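Local coordinates for protein DNA polymerase sliding clamp 2 (PDB 3AIZ) that forms, with its paralogues, a ring-shaped sliding clamp that encircles DNA and tethers the polymerase and other DNA-processing proteins to it, at residues Val218-Gly223 and Met228-Pro233; Val130-Thr135 and Ile241-Pro246; Lys64-Lys69 and Leu91-Ala96; Leu28-Asp33 and Ala96-Thr101; Arg148-Val153 and Leu168-Ala173. One frame throughout, in Å; residues are numbered along the deposited sequence.

Interaction 1: Val218-Gly223 and Met228-Pro233; sequences VTVGFG and MKIEVP
T219 faces E231, and G221 faces K229, across a β hairpin whose strands run antiparallel, their axes 4.6 Å apart at closest approach. These are the hydrogen-bonded pairs of the hairpin. T219 N bonds E231 O at 3.0 Å, and E231 N returns to T219 O at 2.8 Å. G221 N reaches K229 O at 2.8 Å; K229 N closes the second ring on G221 O at 2.7 Å. Between them, V220 and I230 form a non-hydrogen-bonded pair, and their side chains run alongside each other on one face, with V220 CG2 4.0 Å from I230 CG1.

M228 can be followed outward atom by atom. Its CB and CG both pass close to G221 O, and M228 CB is also 4.1 Å from F222 CB. With chi1 at 170°, CG swings opposite the backbone N and comes beside the CG1 methyl of V220. SD continues past that methyl, 3.8 Å from V220 CG1. A bend at chi3, -72°, then keeps CE near V220 CG1 while turning it obliquely toward the ring of F222. Y200 of strand 196-201 packs against both F222 and M228.

On the other face, T219 and E231 stand with their CB atoms against each other, and K229 NZ makes a weak salt bridge to E231 OE2 along its own strand. The chemistry is therefore divided: main-chain polar groups are paired in the middle, apolar groups, the sulfur of M228 among them, gather on one face, and the charged groups keep to the partly exposed other.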
# COMPACT_ATOMS: atom_id res chain seq x y z
N VAL A 218 32.82 -16.46 -4.03
CA VAL A 218 32.54 -17.67 -4.79
C VAL A 218 33.81 -18.21 -5.43
O VAL A 218 34.54 -17.47 -6.08
CB VAL A 218 31.49 -17.41 -5.88
CG1 VAL A 218 31.16 -18.70 -6.62
CG2 VAL A 218 30.24 -16.80 -5.29
N THR A 219 34.07 -19.50 -5.23
CA THR A 219 35.23 -20.14 -5.84
C THR A 219 34.80 -20.99 -7.03
O THR A 219 33.98 -21.89 -6.90
CB THR A 219 35.99 -21.02 -4.83
OG1 THR A 219 36.52 -20.21 -3.78
CG2 THR A 219 37.13 -21.76 -5.52
N VAL A 220 35.36 -20.69 -8.20
CA VAL A 220 35.06 -21.43 -9.41
C VAL A 220 36.28 -22.19 -9.89
O VAL A 220 37.36 -21.61 -10.06
CB VAL A 220 34.58 -20.49 -10.54
CG1 VAL A 220 34.32 -21.28 -11.81
CG2 VAL A 220 33.34 -19.73 -10.11
N GLY A 221 36.12 -23.49 -10.09
CA GLY A 221 37.21 -24.33 -10.56
C GLY A 221 36.82 -25.13 -11.78
O GLY A 221 35.67 -25.56 -11.91
N PHE A 222 37.77 -25.34 -12.69
CA PHE A 222 37.54 -26.15 -13.87
C PHE A 222 38.86 -26.55 -14.52
O PHE A 222 39.93 -26.16 -14.05
CB PHE A 222 36.65 -25.42 -14.88
CG PHE A 222 37.34 -24.28 -15.59
CD1 PHE A 222 37.81 -24.44 -16.88
CD2 PHE A 222 37.50 -23.06 -14.96
CE1 PHE A 222 38.44 -23.40 -17.53
CE2 PHE A 222 38.13 -22.01 -15.61
CZ PHE A 222 38.60 -22.18 -16.89
N GLY A 223 38.78 -27.32 -15.60
CA GLY A 223 39.96 -27.74 -16.33
C GLY A 223 39.59 -28.14 -17.74
O GLY A 223 38.46 -27.94 -18.17
N MET A 228 32.92 -28.33 -14.01
CA MET A 228 33.24 -27.11 -13.30
C MET A 228 32.64 -27.15 -11.89
O MET A 228 31.51 -27.60 -11.71
CB MET A 228 32.71 -25.89 -14.05
CG MET A 228 32.78 -24.59 -13.26
SD MET A 228 31.97 -23.19 -14.08
CE MET A 228 33.13 -22.85 -15.40
N LYS A 229 33.41 -26.68 -10.92
CA LYS A 229 32.97 -26.69 -9.53
C LYS A 229 32.79 -25.27 -8.99
O LYS A 229 33.72 -24.46 -9.03
CB LYS A 229 33.99 -27.44 -8.67
CG LYS A 229 33.68 -27.46 -7.19
CD LYS A 229 34.82 -28.10 -6.41
CE LYS A 229 34.51 -28.19 -4.93
NZ LYS A 229 35.63 -28.82 -4.17
N ILE A 230 31.60 -24.97 -8.49
CA ILE A 230 31.33 -23.68 -7.87
C ILE A 230 31.08 -23.85 -6.37
O ILE A 230 30.22 -24.62 -5.95
CB ILE A 230 30.12 -22.96 -8.50
CG1 ILE A 230 30.43 -22.54 -9.94
CG2 ILE A 230 29.75 -21.73 -7.69
CD1 ILE A 230 30.32 -23.67 -10.94
N GLU A 231 31.85 -23.12 -5.56
CA GLU A 231 31.67 -23.13 -4.12
C GLU A 231 31.07 -21.81 -3.65
O GLU A 231 31.63 -20.74 -3.90
CB GLU A 231 33.01 -23.38 -3.41
CG GLU A 231 33.73 -24.64 -3.85
CD GLU A 231 35.00 -24.89 -3.06
OE1 GLU A 231 35.10 -24.38 -1.92
OE2 GLU A 231 35.90 -25.59 -3.57
N VAL A 232 29.93 -21.89 -2.98
CA VAL A 232 29.23 -20.71 -2.49
C VAL A 232 29.19 -20.71 -0.97
O VAL A 232 28.22 -21.17 -0.37
CB VAL A 232 27.79 -20.64 -3.04
CG1 VAL A 232 27.14 -19.33 -2.64
CG2 VAL A 232 27.80 -20.80 -4.55
N PRO A 233 30.25 -20.19 -0.33
CA PRO A 233 30.38 -20.15 1.12
C PRO A 233 29.51 -19.06 1.74
O PRO A 233 29.24 -18.05 1.10
CB PRO A 233 31.86 -19.81 1.34
CG PRO A 233 32.51 -19.94 -0.01
CD PRO A 233 31.44 -19.65 -1.00

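Interaction 2: Val130-Thr135 and Ile241-Pro246; sequences VNLSVT and IFWIAP
W243 supplies the larger share of this small contact, meeting V130 and L132 with the six-membered half of its indole. V130 CG2 stands 4.4 Å from W243 CZ3, and L132 CD1 stands 4.5 Å from W243 CH2. Both methyls approach the ring obliquely, at van der Waals distance or a little beyond. Reach matters here: the nearest CA atoms, those of V130 and W243, are 11.4 Å apart, and the tryptophan side chain covers about half of that distance.

The gap exists because the hairpin of 218-223 and 226-233 lies between strands 134-138 and 239-244. W243 extends across that hairpin, resting on P227 and K229, while V130 leans on I226. L132 sits just ahead of a classic β bulge, in which S133 and V134 both face F222 and the chain enters its strand.

No hydrogen bond joins the two segments. The indole nitrogen NE1 instead makes a weak hydrogen bond to E127 OE1, which lies shortly before V130 in the chain. The chemistry thus implies a contact of dispersion alone at the ring's outer end, with a weak polar tie at its nitrogen that may help to orient the indole.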
# COMPACT_ATOMS: atom_id res chain seq x y z
N VAL A 130 38.49 -34.90 -9.83
CA VAL A 130 39.33 -34.43 -10.92
C VAL A 130 40.29 -33.36 -10.44
O VAL A 130 40.18 -32.85 -9.32
CB VAL A 130 38.48 -33.85 -12.06
CG1 VAL A 130 37.61 -34.92 -12.69
CG2 VAL A 130 37.64 -32.69 -11.55
N ASN A 131 41.25 -33.01 -11.29
CA ASN A 131 42.20 -31.95 -10.99
C ASN A 131 41.76 -30.62 -11.60
O ASN A 131 41.79 -30.45 -12.82
CB ASN A 131 43.60 -32.31 -11.47
CG ASN A 131 44.60 -31.19 -11.26
OD1 ASN A 131 44.59 -30.52 -10.22
ND2 ASN A 131 45.46 -30.97 -12.25
N LEU A 132 41.35 -29.69 -10.75
CA LEU A 132 40.95 -28.36 -11.20
C LEU A 132 42.18 -27.55 -11.60
O LEU A 132 42.84 -26.94 -10.76
CB LEU A 132 40.16 -27.64 -10.11
CG LEU A 132 38.64 -27.82 -10.11
CD1 LEU A 132 38.24 -29.17 -10.69
CD2 LEU A 132 38.10 -27.68 -8.69
N SER A 133 42.48 -27.55 -12.90
CA SER A 133 43.63 -26.83 -13.42
C SER A 133 43.52 -25.34 -13.12
O SER A 133 44.51 -24.68 -12.82
CB SER A 133 43.75 -27.03 -14.93
OG SER A 133 43.69 -28.41 -15.27
N VAL A 134 42.30 -24.82 -13.19
CA VAL A 134 42.06 -23.40 -13.00
C VAL A 134 41.05 -23.14 -11.89
O VAL A 134 39.95 -23.71 -11.89
CB VAL A 134 41.54 -22.73 -14.29
CG1 VAL A 134 41.24 -21.27 -14.05
CG2 VAL A 134 42.55 -22.90 -15.41
N THR A 135 41.42 -22.30 -10.94
CA THR A 135 40.51 -21.87 -9.89
C THR A 135 40.60 -20.36 -9.70
O THR A 135 41.68 -19.79 -9.73
CB THR A 135 40.81 -22.56 -8.54
OG1 THR A 135 42.15 -22.26 -8.13
CG2 THR A 135 40.64 -24.07 -8.65
N ILE A 241 27.56 -26.08 -3.12
CA ILE A 241 28.55 -26.61 -4.05
C ILE A 241 27.86 -27.14 -5.30
O ILE A 241 26.96 -27.97 -5.22
CB ILE A 241 29.38 -27.74 -3.41
CG1 ILE A 241 30.05 -27.24 -2.13
CG2 ILE A 241 30.41 -28.26 -4.40
CD1 ILE A 241 30.86 -28.30 -1.42
N PHE A 242 28.30 -26.65 -6.46
CA PHE A 242 27.72 -27.06 -7.72
C PHE A 242 28.73 -27.78 -8.60
O PHE A 242 29.92 -27.47 -8.56
CB PHE A 242 27.15 -25.85 -8.48
CG PHE A 242 26.03 -25.16 -7.76
CD1 PHE A 242 26.29 -24.07 -6.94
CD2 PHE A 242 24.73 -25.59 -7.91
CE1 PHE A 242 25.26 -23.43 -6.28
CE2 PHE A 242 23.69 -24.95 -7.25
CZ PHE A 242 23.96 -23.87 -6.43
N TRP A 243 28.25 -28.74 -9.38
CA TRP A 243 29.08 -29.42 -10.36
C TRP A 243 28.38 -29.42 -11.71
O TRP A 243 27.27 -29.94 -11.83
CB TRP A 243 29.40 -30.85 -9.92
CG TRP A 243 30.45 -30.94 -8.86
CD1 TRP A 243 30.25 -31.08 -7.51
CD2 TRP A 243 31.87 -30.90 -9.05
NE1 TRP A 243 31.45 -31.13 -6.86
CE2 TRP A 243 32.46 -31.02 -7.78
CE3 TRP A 243 32.69 -30.77 -10.17
CZ2 TRP A 243 33.85 -31.02 -7.60
CZ3 TRP A 243 34.06 -30.76 -9.99
CH2 TRP A 243 34.63 -30.89 -8.71
N ILE A 244 29.02 -28.82 -12.71
CA ILE A 244 28.44 -28.73 -14.04
C ILE A 244 29.17 -29.65 -15.01
O ILE A 244 30.39 -29.56 -15.15
CB ILE A 244 28.48 -27.29 -14.59
CG1 ILE A 244 27.64 -26.35 -13.72
CG2 ILE A 244 27.98 -27.25 -16.02
CD1 ILE A 244 28.28 -25.99 -12.40
N ALA A 245 28.43 -30.53 -15.67
CA ALA A 245 29.01 -31.40 -16.69
C ALA A 245 29.32 -30.58 -17.93
O ALA A 245 28.45 -29.88 -18.45
CB ALA A 245 28.07 -32.54 -17.02
N PRO A 246 30.57 -30.66 -18.41
CA PRO A 246 30.97 -29.92 -19.61
C PRO A 246 30.38 -30.55 -20.86
O PRO A 246 30.01 -31.72 -20.84
CB PRO A 246 32.49 -30.10 -19.62
CG PRO A 246 32.71 -31.39 -18.94
CD PRO A 246 31.67 -31.46 -17.86

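Interaction 3: Lys64-Lys69 and Leu91-Ala96; sequences KPLGIK and LEETEA
L66 opens the contact by meeting the carboxylate of E93. Its chi1 of 178° carries CG away from the backbone N and out toward the opposing strand, where L66 CD1 lies 3.4 Å from E93 OE2. CD2 of the same leucine is farther from that oxygen, so one methyl does most of the touching. The two side chains meet head-on, E93 being extended from CB onward, with chi2 at -173°.

G67 carries the chain on to I68, which again turns its side chain toward the partner. The end methyl, I68 CD1, comes 4.3 Å from E93 CG, so the glutamate is met twice: by isoleucine along its aliphatic stem and by leucine at its charged tip. OE2 forms a salt bridge with K119 NZ, and OE1 accepts a hydrogen bond from I2 N. Those two partners fix the tip in place, and the lysine would probably favour the ionised form of this buried group.

Strand 66-71 is bonded through its backbone to 25-30 on one side and to 109-120 on the other. Strand 88-93 lies between 3-6 and 97-104. Two strands, 97-104 and 109-120, separate the segments in sheet order, yet I68 and E93 have CA atoms 8.6 Å apart: the strands curl round and turn these side chains inward, I68 also packing on L98 and F30.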
# COMPACT_ATOMS: atom_id res chain seq x y z
N LYS A 64 24.66 -42.31 15.46
CA LYS A 64 25.12 -42.97 14.25
C LYS A 64 24.49 -42.33 13.01
O LYS A 64 23.37 -41.83 13.06
CB LYS A 64 24.80 -44.47 14.30
CG LYS A 64 23.38 -44.80 14.71
CD LYS A 64 23.22 -46.28 15.02
CE LYS A 64 21.85 -46.58 15.61
NZ LYS A 64 21.72 -48.00 16.02
N PRO A 65 25.23 -42.35 11.89
CA PRO A 65 24.81 -41.77 10.61
C PRO A 65 23.35 -42.07 10.28
O PRO A 65 22.86 -43.15 10.59
CB PRO A 65 25.74 -42.46 9.61
CG PRO A 65 26.98 -42.70 10.38
CD PRO A 65 26.56 -42.99 11.79
N LEU A 66 22.68 -41.11 9.66
CA LEU A 66 21.26 -41.25 9.34
C LEU A 66 20.79 -40.12 8.43
O LEU A 66 21.31 -39.01 8.48
CB LEU A 66 20.44 -41.28 10.63
CG LEU A 66 18.91 -41.38 10.53
CD1 LEU A 66 18.34 -42.14 11.72
CD2 LEU A 66 18.29 -40.00 10.42
N GLY A 67 19.80 -40.42 7.58
CA GLY A 67 19.26 -39.44 6.67
C GLY A 67 17.75 -39.30 6.78
O GLY A 67 17.04 -40.30 6.85
N ILE A 68 17.27 -38.07 6.80
CA ILE A 68 15.83 -37.81 6.93
C ILE A 68 15.28 -37.11 5.69
O ILE A 68 15.64 -35.98 5.39
CB ILE A 68 15.52 -36.95 8.16
CG1 ILE A 68 16.34 -37.41 9.37
CG2 ILE A 68 14.03 -36.99 8.47
CD1 ILE A 68 16.05 -36.63 10.63
N LYS A 69 14.40 -37.80 4.97
CA LYS A 69 13.77 -37.23 3.78
C LYS A 69 12.61 -36.32 4.17
O LYS A 69 11.57 -36.79 4.63
CB LYS A 69 13.29 -38.35 2.85
CG LYS A 69 12.72 -37.86 1.53
CD LYS A 69 12.47 -39.03 0.59
CE LYS A 69 11.92 -38.55 -0.75
NZ LYS A 69 10.58 -37.92 -0.61
N LEU A 91 18.46 -28.33 14.79
CA LEU A 91 17.86 -29.48 14.13
C LEU A 91 17.83 -30.64 15.11
O LEU A 91 18.87 -31.08 15.59
CB LEU A 91 18.66 -29.86 12.89
CG LEU A 91 18.85 -28.76 11.84
CD1 LEU A 91 19.83 -29.21 10.77
CD2 LEU A 91 17.51 -28.37 11.22
N GLU A 92 16.63 -31.14 15.40
CA GLU A 92 16.47 -32.21 16.37
C GLU A 92 15.67 -33.37 15.79
O GLU A 92 14.54 -33.19 15.33
CB GLU A 92 15.79 -31.67 17.63
CG GLU A 92 15.62 -32.68 18.74
CD GLU A 92 14.96 -32.08 19.97
OE1 GLU A 92 14.95 -30.84 20.08
OE2 GLU A 92 14.46 -32.85 20.81
N GLU A 93 16.26 -34.56 15.80
CA GLU A 93 15.60 -35.75 15.27
C GLU A 93 14.37 -36.13 16.09
O GLU A 93 14.35 -35.97 17.31
CB GLU A 93 16.57 -36.93 15.21
CG GLU A 93 15.97 -38.19 14.62
CD GLU A 93 16.89 -39.39 14.72
OE1 GLU A 93 17.95 -39.27 15.38
OE2 GLU A 93 16.56 -40.45 14.14
N THR A 94 13.36 -36.64 15.40
CA THR A 94 12.11 -37.04 16.04
C THR A 94 11.65 -38.38 15.49
O THR A 94 11.97 -38.74 14.36
CB THR A 94 11.01 -35.99 15.82
OG1 THR A 94 11.38 -34.76 16.46
CG2 THR A 94 9.68 -36.47 16.39
N GLU A 95 10.90 -39.13 16.30
CA GLU A 95 10.33 -40.39 15.85
C GLU A 95 9.52 -40.19 14.58
O GLU A 95 9.55 -41.02 13.67
CB GLU A 95 9.44 -40.99 16.95
CG GLU A 95 8.63 -42.20 16.50
CD GLU A 95 7.67 -42.68 17.56
OE1 GLU A 95 6.73 -43.43 17.22
OE2 GLU A 95 7.85 -42.32 18.75
N ALA A 96 8.79 -39.08 14.53
CA ALA A 96 7.92 -38.79 13.39
C ALA A 96 8.68 -38.17 12.23
O ALA A 96 8.29 -38.33 11.07
CB ALA A 96 6.78 -37.88 13.82

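Interaction 4: Leu28-Asp33 and Ala96-Thr101; sequences LNFTED and AGLKVT
L98 meets L28 and F30 by virtue of two torsions: chi1 near 180° sends its CG outward, opposite the backbone N, and chi2 of 61° then spreads the two methyls so that each finds a different partner. L98 CD2 touches L28 CD1 at 3.7 Å, while L98 CD1 comes 4.4 Å from F30 CZ. On the facing strand, L28 has its CG beside the backbone N, chi1 -83°, and its side chain is set roughly perpendicular to that of L98, methyl against methyl. F30 offers its far ring carbon, and the methyl approaches this ring obliquely.

The two backbones stand well apart, with L28 CA and L98 CA 9.9 Å from each other, so the contact is made wholly by side chains that reach into the interval. No polar group takes part. Around them I70 of strand 66-71 packs on both leucines, and L91 of strand 88-93 presses on F30; together these residues bury the meeting point in apolar surroundings.

Strands 109-120 and 66-71 come between 25-30 and 97-104 in sheet order, and curvature brings the outer pair's inner faces together. Such an apolar interior, lined by residues alternating along antiparallel strands that bend round it, belongs to the N-terminal domain of the PCNA-type clamp, whose two domains repeat one fold.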
# COMPACT_ATOMS: atom_id res chain seq x y z
N LEU A 28 18.14 -34.85 3.99
CA LEU A 28 19.17 -34.31 4.87
C LEU A 28 20.00 -35.45 5.45
O LEU A 28 19.47 -36.30 6.16
CB LEU A 28 18.54 -33.50 6.00
CG LEU A 28 18.15 -32.05 5.72
CD1 LEU A 28 17.40 -31.48 6.91
CD2 LEU A 28 19.38 -31.21 5.41
N ASN A 29 21.29 -35.45 5.15
CA ASN A 29 22.19 -36.48 5.65
C ASN A 29 22.99 -35.99 6.85
O ASN A 29 23.78 -35.05 6.73
CB ASN A 29 23.12 -36.97 4.55
CG ASN A 29 22.37 -37.55 3.37
OD1 ASN A 29 21.63 -38.53 3.51
ND2 ASN A 29 22.55 -36.95 2.20
N PHE A 30 22.79 -36.63 7.99
CA PHE A 30 23.54 -36.30 9.20
C PHE A 30 24.70 -37.27 9.38
O PHE A 30 24.50 -38.45 9.64
CB PHE A 30 22.63 -36.35 10.43
CG PHE A 30 21.52 -35.35 10.40
CD1 PHE A 30 20.32 -35.64 9.78
CD2 PHE A 30 21.67 -34.11 11.00
CE1 PHE A 30 19.29 -34.72 9.75
CE2 PHE A 30 20.64 -33.18 10.98
CZ PHE A 30 19.45 -33.49 10.36
N THR A 31 25.92 -36.77 9.23
CA THR A 31 27.11 -37.59 9.39
C THR A 31 28.00 -37.01 10.48
O THR A 31 27.68 -35.97 11.06
CB THR A 31 27.92 -37.68 8.08
OG1 THR A 31 28.63 -36.45 7.86
CG2 THR A 31 27.01 -37.96 6.90
N GLU A 32 29.11 -37.68 10.75
CA GLU A 32 30.04 -37.23 11.78
C GLU A 32 30.75 -35.95 11.35
O GLU A 32 31.06 -35.10 12.18
CB GLU A 32 31.06 -38.32 12.09
CG GLU A 32 32.07 -37.95 13.17
CD GLU A 32 33.18 -38.96 13.31
OE1 GLU A 32 33.33 -39.82 12.42
OE2 GLU A 32 33.92 -38.90 14.32
N ASP A 33 31.01 -35.83 10.05
CA ASP A 33 31.82 -34.73 9.54
C ASP A 33 31.00 -33.55 9.01
O ASP A 33 31.52 -32.45 8.86
CB ASP A 33 32.78 -35.23 8.46
CG ASP A 33 33.84 -36.15 9.01
OD1 ASP A 33 33.93 -36.29 10.25
OD2 ASP A 33 34.60 -36.74 8.20
N ALA A 96 8.79 -39.08 14.53
CA ALA A 96 7.92 -38.79 13.39
C ALA A 96 8.68 -38.17 12.23
O ALA A 96 8.29 -38.33 11.07
CB ALA A 96 6.78 -37.88 13.82
N GLY A 97 9.77 -37.47 12.53
CA GLY A 97 10.57 -36.85 11.50
C GLY A 97 11.68 -35.95 12.02
O GLY A 97 12.68 -36.42 12.56
N LEU A 98 11.50 -34.64 11.85
CA LEU A 98 12.53 -33.68 12.23
C LEU A 98 11.91 -32.42 12.83
O LEU A 98 10.98 -31.84 12.27
CB LEU A 98 13.37 -33.31 11.00
CG LEU A 98 14.51 -32.30 11.20
CD1 LEU A 98 15.53 -32.83 12.19
CD2 LEU A 98 15.17 -31.99 9.87
N LYS A 99 12.44 -32.00 13.98
CA LYS A 99 11.98 -30.78 14.63
C LYS A 99 12.97 -29.64 14.40
O LYS A 99 14.13 -29.73 14.80
CB LYS A 99 11.79 -31.01 16.13
CG LYS A 99 11.43 -29.76 16.91
CD LYS A 99 11.33 -30.05 18.40
CE LYS A 99 11.05 -28.78 19.19
NZ LYS A 99 11.00 -29.03 20.65
N VAL A 100 12.50 -28.57 13.76
CA VAL A 100 13.36 -27.42 13.49
C VAL A 100 12.94 -26.22 14.33
O VAL A 100 11.77 -25.86 14.37
CB VAL A 100 13.32 -27.04 12.00
CG1 VAL A 100 14.22 -25.83 11.74
CG2 VAL A 100 13.75 -28.21 11.13
N THR A 101 13.91 -25.61 15.00
CA THR A 101 13.63 -24.45 15.84
C THR A 101 14.50 -23.26 15.48
O THR A 101 15.71 -23.39 15.33
CB THR A 101 13.84 -24.78 17.34
OG1 THR A 101 13.00 -25.88 17.72
CG2 THR A 101 13.51 -23.57 18.20

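Interaction 5: Arg148-Val153 and Leu168-Ala173; sequences RDLSLV and LSTEEA
E172 runs alongside the main-chain carbonyl of V153, its CB and its carboxylate both close to that oxygen, with E172 OE2 2.7 Å from V153 O. R175 of the next strand, 175-183, is a weak, distant ionic partner of the same carboxylate. A second flat pair belongs to the helix end: R148 NE bonds D149 OD1 at 3.1 Å from above the carboxylate plane, 37° out of it, while the guanidinium is itself tilted to the bond. NH2 adds a weak bond to the same oxygen. D149 OD2 is held by the hydroxyl of Y105 of the neighbouring clamp C subunit.

T170 lies between L150 and V153, and V153 loses the most surface to the strand. The threonine's chi1 of 60° turns OG1 toward V153 and CG2 toward L150: T170 CG2 lies 3.5 Å from L150 CD2, the side chains crossing almost squarely, and T170 OG1 lies 3.8 Å from V153 CB. The hydroxyl also accepts a weak hydrogen bond from G154 N. V157 and I202 pack on both L150 and T170.

Here the C-terminal end of helix 140-150 and the loop beyond it meet strand 165-172, and the same loop touches clamp C, V153 packing on its F109. The arrangement is that of a subunit boundary in a PCNA-family clamp, with the helix end and the loop after it set against the adjoining subunit, and the strand behind them.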
# COMPACT_ATOMS: atom_id res chain seq x y z
N ARG A 148 23.51 -12.61 -16.54
CA ARG A 148 22.63 -11.71 -17.28
C ARG A 148 23.13 -11.50 -18.70
O ARG A 148 22.36 -11.53 -19.66
CB ARG A 148 22.51 -10.37 -16.56
CG ARG A 148 21.95 -9.25 -17.41
CD ARG A 148 22.51 -7.91 -16.96
NE ARG A 148 23.97 -7.91 -16.96
CZ ARG A 148 24.71 -7.00 -16.36
NH1 ARG A 148 24.14 -6.00 -15.69
NH2 ARG A 148 26.04 -7.08 -16.41
N ASP A 149 24.44 -11.29 -18.83
CA ASP A 149 25.06 -11.14 -20.14
C ASP A 149 24.79 -12.37 -21.00
O ASP A 149 24.33 -12.25 -22.13
CB ASP A 149 26.56 -10.92 -20.00
CG ASP A 149 26.91 -9.63 -19.29
OD1 ASP A 149 25.99 -8.81 -19.07
OD2 ASP A 149 28.09 -9.44 -18.94
N LEU A 150 25.08 -13.54 -20.45
CA LEU A 150 24.92 -14.80 -21.17
C LEU A 150 23.46 -15.04 -21.57
O LEU A 150 23.19 -15.63 -22.61
CB LEU A 150 25.44 -15.97 -20.34
CG LEU A 150 26.94 -15.94 -20.04
CD1 LEU A 150 27.32 -17.00 -19.02
CD2 LEU A 150 27.75 -16.10 -21.32
N SER A 151 22.53 -14.58 -20.74
CA SER A 151 21.11 -14.76 -21.02
C SER A 151 20.67 -13.88 -22.19
O SER A 151 19.49 -13.84 -22.54
CB SER A 151 20.27 -14.45 -19.79
OG SER A 151 20.20 -13.06 -19.55
N LEU A 152 21.63 -13.17 -22.79
CA LEU A 152 21.34 -12.31 -23.93
C LEU A 152 21.74 -12.95 -25.25
O LEU A 152 21.00 -12.89 -26.23
CB LEU A 152 22.03 -10.96 -23.77
CG LEU A 152 21.43 -9.98 -22.77
CD1 LEU A 152 22.27 -8.71 -22.69
CD2 LEU A 152 19.99 -9.65 -23.15
N VAL A 153 22.92 -13.56 -25.28
CA VAL A 153 23.50 -14.01 -26.54
C VAL A 153 23.47 -15.53 -26.77
O VAL A 153 22.47 -16.08 -27.21
CB VAL A 153 24.94 -13.50 -26.71
CG1 VAL A 153 25.37 -13.59 -28.16
CG2 VAL A 153 25.06 -12.07 -26.21
N LEU A 168 35.34 -15.87 -21.05
CA LEU A 168 34.08 -16.53 -21.36
C LEU A 168 33.55 -16.03 -22.70
O LEU A 168 33.55 -14.83 -22.95
CB LEU A 168 33.05 -16.29 -20.25
CG LEU A 168 33.36 -16.86 -18.86
CD1 LEU A 168 34.36 -15.97 -18.12
CD2 LEU A 168 32.09 -17.01 -18.05
N SER A 169 33.10 -16.95 -23.54
CA SER A 169 32.66 -16.59 -24.89
C SER A 169 31.41 -17.34 -25.34
O SER A 169 31.26 -18.53 -25.07
CB SER A 169 33.79 -16.85 -25.90
OG SER A 169 34.91 -16.04 -25.63
N THR A 170 30.52 -16.63 -26.03
CA THR A 170 29.34 -17.25 -26.62
C THR A 170 29.04 -16.63 -27.98
O THR A 170 29.49 -15.52 -28.28
CB THR A 170 28.10 -17.09 -25.72
OG1 THR A 170 27.83 -15.70 -25.51
CG2 THR A 170 28.33 -17.76 -24.38
N GLU A 171 28.27 -17.35 -28.79
CA GLU A 171 27.93 -16.89 -30.13
C GLU A 171 26.56 -17.42 -30.55
O GLU A 171 26.29 -18.61 -30.44
CB GLU A 171 28.99 -17.33 -31.14
CG GLU A 171 28.77 -16.83 -32.57
CD GLU A 171 27.70 -17.61 -33.31
OE1 GLU A 171 27.58 -18.84 -33.08
OE2 GLU A 171 26.98 -17.00 -34.14
N GLU A 172 25.70 -16.52 -31.02
CA GLU A 172 24.38 -16.92 -31.49
C GLU A 172 23.80 -15.94 -32.50
O GLU A 172 23.74 -14.74 -32.24
CB GLU A 172 23.41 -17.09 -30.32
CG GLU A 172 22.03 -17.59 -30.73
CD GLU A 172 21.04 -17.60 -29.59
OE1 GLU A 172 20.64 -18.70 -29.16
OE2 GLU A 172 20.66 -16.50 -29.13
N ALA A 173 23.37 -16.46 -33.64
CA ALA A 173 22.69 -15.66 -34.66
C ALA A 173 23.46 -14.40 -35.04
O ALA A 173 22.87 -13.33 -35.19
CB ALA A 173 21.28 -15.31 -34.20

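In the fold
The five contacts are spread over both clamp domains. Interactions 3 and 4 lie in the N-terminal domain, their centres 4 Å apart; interaction 3 is nested within the loop closed by interaction 4, and they share A96. Both close before interactions 1, 2 and 5 open in the C-terminal domain. There interaction 2 closes a loop holding the other two, 5 closing before 1 opens. Interactions 1 and 2 have centres 6 Å apart and join through strands 226-233 and 239-244; interaction 5 lies about 20 Å from interaction 1, centre to centre. Interactions 3 and 5 are about 44 Å apart between centres. Two similarly built domains thus form an elongated arc, and interaction 5 sits where it meets clamp C.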